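Local atomic coordinates of D-aminopeptidase (Burkholderia sp. LK4, PDB entry 5TZB), a protein that probably removes N-terminal residues, beta-amino acids among them, from short peptides and amides, as a beta-aminopeptidase of peptidase family S58. Residues S80-N92 / L270-S283. Residues are numbered along the deposited sequence; the frame is centred on the assembly and turned at random.
Sequences SPCFAGVHVLNGN and LLPHQCTRLAQRAS
His87 lies flat on the extended side chain of Gln280. CG of Gln280 sits over the centre of the imidazole, 3.5 Å from the ring centroid, and the amide beyond it runs on across the same face, its plane only 8° from that of the ring. CE1 of His87 is 3.3 Å from CD of Gln280. CG anti to the backbone N (chi1 178°) lays the imidazole along Gln280, while CB of His87 itself rests 4.0 Å from CB of Ala279. The polar ends are used across a subunit interface: NE2 of His87 is hydrogen-bonded to OE1 of Gln280 of the second subunit, and OE1 of this Gln280 to NE2 of His87 there.

At the other end of the strand, Phe83 meets the start of helix 272-283 and the residues leading into it. CD of Pro272 stands over the ring, 3.6 Å from its centroid, in a CH-pi contact offset toward the rim, while the carbonyl O of Leu270 comes to the ring edge, near its plane. Leu271 CD2 reaches Phe83 CE2 at 3.9 Å, the two side chains running side by side.

Between these anchors Gly85, which has no side chain, lets the backbones close in, its CA 4.3 Å from CA of Thr276. Cys275 CB packs on Gly85 N, and a water joins Val86 N to Thr276 OG1.

Strand 82-88 and helix 272-283 cross at -42°, while Phe301 and Ala303 of strand 298-305 pair with the strand. This is the helix-on-sheet packing of the layered alpha/beta fold expected of an Ntn-type hydrolase.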
ATOM      1  N   SER C  80      11.621  25.171   3.419  1.00 22.47           N
ATOM      2  CA  SER C  80      10.497  24.981   4.312  1.00 21.90           C
ATOM      3  C   SER C  80       9.607  23.831   3.846  1.00 19.12           C
ATOM      4  O   SER C  80       8.539  24.055   3.277  1.00 17.19           O
ATOM      5  CB  SER C  80       9.680  26.267   4.421  1.00 24.97           C
ATOM      6  OG  SER C  80       8.710  26.147   5.458  1.00 27.45           O
ATOM      7  N   PRO C  81      10.044  22.593   4.109  1.00 18.70           N
ATOM      8  CA  PRO C  81       9.309  21.401   3.685  1.00 17.93           C
ATOM      9  C   PRO C  81       7.882  21.361   4.207  1.00 17.34           C
ATOM     10  O   PRO C  81       7.620  21.864   5.297  1.00 17.10           O
ATOM     11  CB  PRO C  81      10.130  20.253   4.300  1.00 17.75           C
ATOM     12  CG  PRO C  81      11.490  20.814   4.471  1.00 18.22           C
ATOM     13  CD  PRO C  81      11.272  22.242   4.844  1.00 19.05           C
ATOM     14  N   CYS C  82       6.978  20.749   3.444  1.00 17.29           N
ATOM     15  CA  CYS C  82       5.609  20.530   3.893  1.00 15.56           C
ATOM     16  C   CYS C  82       5.359  19.047   4.072  1.00 14.79           C
ATOM     17  O   CYS C  82       5.790  18.230   3.256  1.00 15.19           O
ATOM     18  CB  CYS C  82       4.586  21.085   2.893  1.00 16.23           C
ATOM     19  SG  CYS C  82       4.625  22.858   2.640  1.00 18.56           S
ATOM     20  N   PHE C  83       4.645  18.691   5.128  1.00 13.87           N
ATOM     21  CA  PHE C  83       4.126  17.345   5.223  1.00 13.90           C
ATOM     22  C   PHE C  83       3.162  17.106   4.040  1.00 14.23           C
ATOM     23  O   PHE C  83       2.473  18.025   3.574  1.00 13.20           O
ATOM     24  CB  PHE C  83       3.438  17.122   6.564  1.00 13.28           C
ATOM     25  CG  PHE C  83       4.400  16.951   7.727  1.00 13.92           C
ATOM     26  CD1 PHE C  83       5.638  16.339   7.544  1.00 12.76           C
ATOM     27  CD2 PHE C  83       4.054  17.390   9.009  1.00 13.91           C
ATOM     28  CE1 PHE C  83       6.524  16.159   8.626  1.00 14.06           C
ATOM     29  CE2 PHE C  83       4.933  17.226  10.096  1.00 13.46           C
ATOM     30  CZ  PHE C  83       6.165  16.607   9.907  1.00 12.85           C
ATOM     31  N   ALA C  84       3.161  15.889   3.516  1.00 14.53           N
ATOM     32  CA  ALA C  84       2.361  15.597   2.335  1.00 13.07           C
ATOM     33  C   ALA C  84       2.066  14.113   2.234  1.00 14.09           C
ATOM     34  O   ALA C  84       2.689  13.299   2.909  1.00 12.70           O
ATOM     35  CB  ALA C  84       3.065  16.096   1.077  1.00 10.81           C
ATOM     36  N   GLY C  85       1.107  13.766   1.379  1.00 13.85           N
ATOM     37  CA  GLY C  85       0.757  12.380   1.169  1.00 13.21           C
ATOM     38  C   GLY C  85       0.130  12.240  -0.207  1.00 13.92           C
ATOM     39  O   GLY C  85      -0.323  13.232  -0.798  1.00 13.49           O
ATOM     40  N   VAL C  86       0.090  11.011  -0.716  1.00 14.02           N
ATOM     41  CA  VAL C  86      -0.505  10.762  -2.026  1.00 14.69           C
ATOM     42  C   VAL C  86      -1.555   9.676  -1.954  1.00 13.94           C
ATOM     43  O   VAL C  86      -1.470   8.774  -1.111  1.00 13.50           O
ATOM     44  CB  VAL C  86       0.545  10.351  -3.067  1.00 15.96           C
ATOM     45  CG1 VAL C  86       1.497  11.486  -3.329  1.00 16.51           C
ATOM     46  CG2 VAL C  86       1.309   9.102  -2.616  1.00 16.02           C
ATOM     47  N   HIS C  87      -2.553   9.763  -2.834  1.00 13.54           N
ATOM     48  CA  HIS C  87      -3.447   8.640  -3.037  1.00 13.57           C
ATOM     49  C   HIS C  87      -3.701   8.385  -4.519  1.00 14.22           C
ATOM     50  O   HIS C  87      -3.949   9.317  -5.292  1.00 14.74           O
ATOM     51  CB  HIS C  87      -4.806   8.822  -2.338  1.00 12.80           C
ATOM     52  CG  HIS C  87      -5.724   7.671  -2.598  1.00 13.73           C
ATOM     53  ND1 HIS C  87      -5.690   6.511  -1.848  1.00 15.53           N
ATOM     54  CD2 HIS C  87      -6.619   7.444  -3.591  1.00 13.01           C
ATOM     55  CE1 HIS C  87      -6.553   5.643  -2.343  1.00 15.56           C
ATOM     56  NE2 HIS C  87      -7.131   6.182  -3.403  1.00 10.87           N
ATOM     57  N   VAL C  88      -3.669   7.112  -4.901  1.00 14.20           N
ATOM     58  CA  VAL C  88      -3.918   6.752  -6.287  1.00 15.79           C
ATOM     59  C   VAL C  88      -5.212   5.954  -6.433  1.00 13.46           C
ATOM     60  O   VAL C  88      -5.313   4.823  -5.970  1.00 12.78           O
ATOM     61  CB  VAL C  88      -2.753   5.927  -6.891  1.00 16.76           C
ATOM     62  CG1 VAL C  88      -3.117   5.526  -8.313  1.00 17.13           C
ATOM     63  CG2 VAL C  88      -1.470   6.728  -6.869  1.00 15.57           C
ATOM     64  N   LEU C  89      -6.210   6.577  -7.054  1.00 13.11           N
ATOM     65  CA  LEU C  89      -7.457   5.909  -7.381  1.00 13.00           C
ATOM     66  C   LEU C  89      -7.254   4.993  -8.586  1.00 13.58           C
ATOM     67  O   LEU C  89      -7.831   3.914  -8.646  1.00 13.90           O
ATOM     68  CB  LEU C  89      -8.572   6.945  -7.662  1.00 11.84           C
ATOM     69  CG  LEU C  89      -9.894   6.527  -8.320  1.00 16.40           C
ATOM     70  CD1 LEU C  89     -10.604   5.372  -7.598  1.00 16.64           C
ATOM     71  CD2 LEU C  89     -10.820   7.762  -8.385  1.00 15.16           C
ATOM     72  N   ASN C  90      -6.476   5.453  -9.562  1.00 14.63           N
ATOM     73  CA  ASN C  90      -6.196   4.660 -10.765  1.00 15.39           C
ATOM     74  C   ASN C  90      -4.894   5.097 -11.420  1.00 16.45           C
ATOM     75  O   ASN C  90      -4.850   6.137 -12.083  1.00 17.12           O
ATOM     76  CB  ASN C  90      -7.344   4.797 -11.761  1.00 15.36           C
ATOM     77  CG  ASN C  90      -7.344   3.698 -12.820  1.00 15.01           C
ATOM     78  OD1 ASN C  90      -7.775   2.572 -12.555  1.00 14.29           O
ATOM     79  ND2 ASN C  90      -6.891   4.029 -14.031  1.00 14.01           N
ATOM     80  N   GLY C  91      -3.843   4.293 -11.270  1.00 15.61           N
ATOM     81  CA  GLY C  91      -2.507   4.718 -11.663  1.00 12.08           C
ATOM     82  C   GLY C  91      -2.144   4.655 -13.130  1.00 12.45           C
ATOM     83  O   GLY C  91      -0.982   4.386 -13.448  1.00 12.63           O
ATOM     84  N   ASN C  92      -3.107   4.905 -14.029  1.00 12.74           N
ATOM     85  CA  ASN C  92      -2.815   4.913 -15.457  1.00 14.86           C
ATOM     86  C   ASN C  92      -2.240   6.258 -15.858  1.00 15.42           C
ATOM     87  O   ASN C  92      -2.795   6.941 -16.709  1.00 14.71           O
ATOM     88  CB  ASN C  92      -4.077   4.600 -16.294  1.00 15.63           C
ATOM     89  CG  ASN C  92      -3.742   3.985 -17.658  1.00 16.36           C
ATOM     90  OD1 ASN C  92      -2.623   4.126 -18.153  1.00 16.80           O
ATOM     91  ND2 ASN C  92      -4.728   3.317 -18.285  1.00 15.58           N
ATOM     92  N   LEU C 270      -1.365  19.026   9.483  1.00 16.62           N
ATOM     93  CA  LEU C 270      -1.522  17.597   9.254  1.00 15.69           C
ATOM     94  C   LEU C 270      -0.182  16.889   9.169  1.00 14.79           C
ATOM     95  O   LEU C 270       0.728  17.367   8.480  1.00 14.90           O
ATOM     96  CB  LEU C 270      -2.312  17.342   7.968  1.00 14.56           C
ATOM     97  CG  LEU C 270      -3.781  17.785   7.969  1.00 14.88           C
ATOM     98  CD1 LEU C 270      -4.435  17.392   6.655  1.00 15.08           C
ATOM     99  CD2 LEU C 270      -4.530  17.183   9.140  1.00 13.61           C
ATOM    100  N   LEU C 271      -0.085  15.744   9.837  1.00 14.66           N
ATOM    101  CA  LEU C 271       1.074  14.848   9.734  1.00 13.91           C
ATOM    102  C   LEU C 271       1.031  14.078   8.406  1.00 14.71           C
ATOM    103  O   LEU C 271      -0.032  14.025   7.773  1.00 13.96           O
ATOM    104  CB  LEU C 271       1.091  13.869  10.910  1.00 13.06           C
ATOM    105  CG  LEU C 271       1.189  14.498  12.298  1.00 13.62           C
ATOM    106  CD1 LEU C 271       1.206  13.419  13.360  1.00 14.27           C
ATOM    107  CD2 LEU C 271       2.432  15.378  12.383  1.00 13.30           C
ATOM    108  N   PRO C 272       2.173  13.468   7.991  1.00 13.93           N
ATOM    109  CA  PRO C 272       2.200  12.697   6.737  1.00 13.53           C
ATOM    110  C   PRO C 272       1.040  11.694   6.607  1.00 12.07           C
ATOM    111  O   PRO C 272       0.370  11.724   5.581  1.00 13.64           O
ATOM    112  CB  PRO C 272       3.553  11.980   6.805  1.00 13.84           C
ATOM    113  CG  PRO C 272       4.419  12.973   7.512  1.00 13.08           C
ATOM    114  CD  PRO C 272       3.523  13.601   8.569  1.00 12.86           C
ATOM    115  N   HIS C 273       0.744  10.898   7.631  1.00 11.90           N
ATOM    116  CA  HIS C 273      -0.322   9.900   7.500  1.00 11.79           C
ATOM    117  C   HIS C 273      -1.693  10.559   7.338  1.00 13.14           C
ATOM    118  O   HIS C 273      -2.594   9.979   6.722  1.00 14.80           O
ATOM    119  CB  HIS C 273      -0.320   8.929   8.695  1.00 11.53           C
ATOM    120  CG  HIS C 273      -1.035   9.433   9.919  1.00 12.48           C
ATOM    121  ND1 HIS C 273      -0.432  10.252  10.848  1.00 12.20           N
ATOM    122  CD2 HIS C 273      -2.271   9.161  10.405  1.00 13.74           C
ATOM    123  CE1 HIS C 273      -1.274  10.490  11.842  1.00 13.54           C
ATOM    124  NE2 HIS C 273      -2.400   9.846  11.595  1.00 14.28           N
ATOM    125  N   GLN C 274      -1.838  11.776   7.852  1.00 12.05           N
ATOM    126  CA  GLN C 274      -3.107  12.515   7.755  1.00 13.18           C
ATOM    127  C   GLN C 274      -3.267  13.153   6.374  1.00 12.17           C
ATOM    128  O   GLN C 274      -4.381  13.354   5.887  1.00 14.36           O
ATOM    129  CB  GLN C 274      -3.190  13.584   8.855  1.00 13.92           C
ATOM    130  CG  GLN C 274      -3.087  13.015  10.268  1.00 14.08           C
ATOM    131  CD  GLN C 274      -3.275  14.091  11.335  1.00 14.65           C
ATOM    132  OE1 GLN C 274      -2.549  15.083  11.359  1.00 15.77           O
ATOM    133  NE2 GLN C 274      -4.250  13.897  12.211  1.00 14.45           N
ATOM    134  N   CYS C 275      -2.149  13.516   5.761  1.00 11.21           N
ATOM    135  CA  CYS C 275      -2.176  14.011   4.390  1.00 11.48           C
ATOM    136  C   CYS C 275      -2.618  12.908   3.411  1.00 12.43           C
ATOM    137  O   CYS C 275      -3.289  13.177   2.417  1.00 12.25           O
ATOM    138  CB  CYS C 275      -0.809  14.562   4.011  1.00 11.89           C
ATOM    139  SG  CYS C 275      -0.355  16.130   4.848  1.00 15.63           S
ATOM    140  N   THR C 276      -2.219  11.671   3.690  1.00 13.92           N
ATOM    141  CA  THR C 276      -2.655  10.518   2.890  1.00 14.30           C
ATOM    142  C   THR C 276      -4.169  10.362   2.985  1.00 14.71           C
ATOM    143  O   THR C 276      -4.856  10.131   1.978  1.00 14.55           O
ATOM    144  CB  THR C 276      -1.969   9.221   3.355  1.00 14.03           C
ATOM    145  OG1 THR C 276      -0.555   9.408   3.296  1.00 14.24           O
ATOM    146  CG2 THR C 276      -2.354   8.019   2.454  1.00 20.10           C
ATOM    147  N   ARG C 277      -4.688  10.486   4.205  1.00 13.48           N
ATOM    148  CA  ARG C 277      -6.124  10.400   4.410  1.00 13.27           C
ATOM    149  C   ARG C 277      -6.841  11.501   3.633  1.00 12.70           C
ATOM    150  O   ARG C 277      -7.844  11.258   2.943  1.00 11.53           O
ATOM    151  CB  ARG C 277      -6.456  10.484   5.900  1.00 13.53           C
ATOM    152  CG  ARG C 277      -5.726   9.441   6.740  1.00 13.72           C
ATOM    153  CD  ARG C 277      -6.178   9.489   8.188  1.00 14.45           C
ATOM    154  NE  ARG C 277      -7.544   8.970   8.311  1.00 14.57           N
ATOM    155  CZ  ARG C 277      -8.347   9.170   9.355  1.00 13.68           C
ATOM    156  NH1 ARG C 277      -7.934   9.898  10.390  1.00 13.14           N
ATOM    157  NH2 ARG C 277      -9.580   8.668   9.354  1.00 12.06           N
ATOM    158  N   LEU C 278      -6.288  12.702   3.698  1.00 13.18           N
ATOM    159  CA  LEU C 278      -6.895  13.843   3.032  1.00 13.03           C
ATOM    160  C   LEU C 278      -6.857  13.669   1.504  1.00 13.42           C
ATOM    161  O   LEU C 278      -7.832  13.982   0.823  1.00 11.96           O
ATOM    162  CB  LEU C 278      -6.190  15.131   3.448  1.00 12.91           C
ATOM    163  CG  LEU C 278      -6.847  16.443   3.010  1.00 11.18           C
ATOM    164  CD1 LEU C 278      -8.194  16.590   3.692  1.00 12.05           C
ATOM    165  CD2 LEU C 278      -5.958  17.608   3.349  1.00 11.22           C
ATOM    166  N   ALA C 279      -5.742  13.162   0.978  1.00 11.53           N
ATOM    167  CA  ALA C 279      -5.605  13.002  -0.466  1.00 12.29           C
ATOM    168  C   ALA C 279      -6.665  12.062  -1.031  1.00 13.19           C
ATOM    169  O   ALA C 279      -7.161  12.289  -2.131  1.00 13.44           O
ATOM    170  CB  ALA C 279      -4.208  12.506  -0.832  1.00 12.91           C
ATOM    171  N   GLN C 280      -7.022  11.021  -0.286  1.00 13.33           N
ATOM    172  CA  GLN C 280      -7.974  10.047  -0.811  1.00 14.08           C
ATOM    173  C   GLN C 280      -9.364  10.667  -0.912  1.00 16.02           C
ATOM    174  O   GLN C 280     -10.201  10.184  -1.675  1.00 17.68           O
ATOM    175  CB  GLN C 280      -8.019   8.764   0.035  1.00 12.48           C
ATOM    176  CG  GLN C 280      -8.894   7.676  -0.628  1.00 13.62           C
ATOM    177  CD  GLN C 280      -8.814   6.270  -0.001  1.00 13.58           C
ATOM    178  OE1 GLN C 280      -9.497   5.351  -0.468  1.00 13.91           O
ATOM    179  NE2 GLN C 280      -7.980   6.092   1.028  1.00 11.71           N
ATOM    180  N   ARG C 281      -9.617  11.772  -0.215  1.00 14.55           N
ATOM    181  CA  ARG C 281     -10.959  12.350  -0.322  1.00 15.37           C
ATOM    182  C   ARG C 281     -11.145  13.010  -1.698  1.00 15.24           C
ATOM    183  O   ARG C 281     -12.252  13.432  -2.057  1.00 15.63           O
ATOM    184  CB  ARG C 281     -11.245  13.357   0.811  1.00 16.55           C
ATOM    185  CG  ARG C 281     -11.330  12.741   2.240  1.00 22.82           C
ATOM    186  CD  ARG C 281     -11.525  11.256   2.145  1.00 22.10           C
ATOM    187  NE  ARG C 281     -12.053  10.523   3.292  1.00 20.70           N
ATOM    188  CZ  ARG C 281     -11.335   9.763   4.114  1.00 18.88           C
ATOM    189  NH1 ARG C 281     -10.015   9.691   4.011  1.00 16.63           N
ATOM    190  NH2 ARG C 281     -11.952   9.085   5.066  1.00 19.91           N
ATOM    191  N   ALA C 282     -10.070  13.104  -2.477  1.00 14.50           N
ATOM    192  CA  ALA C 282     -10.208  13.560  -3.855  1.00 15.89           C
ATOM    193  C   ALA C 282     -11.062  12.566  -4.664  1.00 16.39           C
ATOM    194  O   ALA C 282     -11.804  12.978  -5.565  1.00 16.90           O
ATOM    195  CB  ALA C 282      -8.838  13.764  -4.496  1.00 14.19           C
ATOM    196  N   SER C 283     -10.998  11.280  -4.305  1.00 14.96           N
ATOM    197  CA  SER C 283     -11.869  10.241  -4.901  1.00 16.12           C
ATOM    198  C   SER C 283     -13.331  10.617  -4.727  1.00 16.28           C
ATOM    199  O   SER C 283     -14.159  10.374  -5.602  1.00 16.34           O
ATOM    200  CB  SER C 283     -11.664   8.871  -4.242  1.00 15.08           C
ATOM    201  OG  SER C 283     -10.375   8.321  -4.478  1.00 14.91           O
TER
HETATM  202  O   HOH W   1       1.470   9.175   1.148  1.00 11.08           O